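Local coordinates for protein hydroxylacyl-CoA dehydrogenase (Streptomyces coelicolor, PDB 5BKA) that probably takes part in the biosynthesis of the polyketide actinorhodin as a noncanonical member of the NTF2-like superfamily, at residues B[15-18]-B[19-23]. Sequence-based numbering, arbitrary orientation.
Sequences LSFY and GHQMQ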
# COMPACT_ATOMS: atom_id res chain seq x y z
N LEU B 15 -6.58 5.52 6.97
CA LEU B 15 -5.40 4.74 6.61
C LEU B 15 -4.60 4.33 7.84
O LEU B 15 -4.15 3.19 7.95
CB LEU B 15 -4.52 5.53 5.64
CG LEU B 15 -5.02 5.72 4.21
CD1 LEU B 15 -3.94 6.37 3.35
CD2 LEU B 15 -5.47 4.40 3.61
N SER B 16 -4.40 5.27 8.77
CA SER B 16 -3.72 4.95 10.02
C SER B 16 -4.49 3.92 10.82
O SER B 16 -3.91 2.98 11.38
CB SER B 16 -3.51 6.23 10.84
OG SER B 16 -2.89 5.93 12.08
N PHE B 17 -5.81 4.09 10.91
CA PHE B 17 -6.67 3.10 11.56
C PHE B 17 -6.45 1.71 10.97
O PHE B 17 -6.29 0.73 11.70
CB PHE B 17 -8.13 3.53 11.44
CG PHE B 17 -9.11 2.54 12.01
CD1 PHE B 17 -9.34 2.48 13.38
CD2 PHE B 17 -9.81 1.68 11.18
CE1 PHE B 17 -10.24 1.57 13.90
CE2 PHE B 17 -10.71 0.77 11.70
CZ PHE B 17 -10.93 0.72 13.07
N TYR B 18 -6.43 1.62 9.63
CA TYR B 18 -6.21 0.34 8.98
C TYR B 18 -4.80 -0.19 9.24
O TYR B 18 -4.61 -1.40 9.38
CB TYR B 18 -6.46 0.46 7.48
CG TYR B 18 -7.92 0.52 7.09
CD1 TYR B 18 -8.90 0.01 7.93
CD2 TYR B 18 -8.31 1.09 5.88
CE1 TYR B 18 -10.23 0.06 7.57
CE2 TYR B 18 -9.64 1.14 5.52
CZ TYR B 18 -10.60 0.63 6.37
OH TYR B 18 -11.92 0.68 6.01
N GLY B 19 -3.81 0.70 9.29
CA GLY B 19 -2.44 0.26 9.52
C GLY B 19 -2.27 -0.45 10.85
O GLY B 19 -1.71 -1.54 10.92
N HIS B 20 -2.77 0.17 11.92
CA HIS B 20 -2.72 -0.47 13.24
C HIS B 20 -3.60 -1.70 13.28
O HIS B 20 -3.22 -2.73 13.87
CB HIS B 20 -3.13 0.53 14.32
CG HIS B 20 -2.12 1.60 14.58
ND1 HIS B 20 -1.15 1.48 15.57
CD2 HIS B 20 -1.91 2.80 14.00
CE1 HIS B 20 -0.40 2.57 15.57
NE2 HIS B 20 -0.84 3.38 14.63
N GLN B 21 -4.79 -1.63 12.68
CA GLN B 21 -5.75 -2.72 12.75
C GLN B 21 -5.19 -4.00 12.13
O GLN B 21 -5.22 -5.07 12.74
CB GLN B 21 -7.06 -2.31 12.07
CG GLN B 21 -8.14 -3.37 12.04
CD GLN B 21 -9.40 -2.89 11.35
OE1 GLN B 21 -9.36 -2.40 10.22
NE2 GLN B 21 -10.53 -3.02 12.03
N MSE B 22 -4.67 -3.90 10.91
CA MSE B 22 -4.18 -5.07 10.18
C MSE B 22 -2.92 -5.66 10.80
O MSE B 22 -2.71 -6.87 10.77
CB MSE B 22 -3.90 -4.71 8.72
CG MSE B 22 -5.13 -4.55 7.86
SE MSE B 22 -6.55 -5.79 8.33
CE MSE B 22 -7.95 -4.50 8.55
N GLN B 23 -2.06 -4.79 11.35
CA GLN B 23 -0.85 -5.28 12.00
C GLN B 23 -1.17 -6.10 13.24
O GLN B 23 -0.46 -7.05 13.56
CB GLN B 23 0.07 -4.11 12.34
CG GLN B 23 0.83 -3.56 11.14
CD GLN B 23 1.93 -2.59 11.53
OE1 GLN B 23 2.48 -2.67 12.63
NE2 GLN B 23 2.24 -1.66 10.64
O HOH W 1 -0.38 5.84 12.71
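Gln21 reaches back one turn to Phe17 and Tyr18 on helix 10-26, which packs against the curved sheet of this NTF2-like α+β fold. Its CG stands anti to the backbone N (chi1 178°) and the chain runs on extended, carrying the amide alongside the Tyr18 ring. OE1 lies at that ring's edge, 3.4 Å from CD1 of Tyr18, with amide and ring planes only 13° apart. Against Phe17 the amide is turned 61°, and both its ends lie near CE2 of Phe17, OE1 at 3.7 Å and NE2 at 3.8 Å. A long amide suits this buried place because both its ends find partners: NE2 donates to Thr36 OG1, and OE1 accepts from Arg136 NH2 on strand 132-140. With an alanine here the amide is gone, and Thr36 OG1 and Arg136 NH2 would probably lack a mate while a gap opened beside the two rings. Tyr18 suits the buried face toward the sheet: its ring meets Phe80 edge-to-face, and its hydroxyl makes a weak hydrogen bond to Asp121 OD2. The backbone beneath keeps regular i to i+4 bonds, such as Gln21 N to Phe17 O at 3.0 Å. Farther round, His20 faces a second subunit, with NE2 weakly bonded to Leu85 O of that subunit. A water 2.6 Å from Ser16 OG bridges to His20, lying in the plane of the imidazole at its edge, 3.2 Å from NE2.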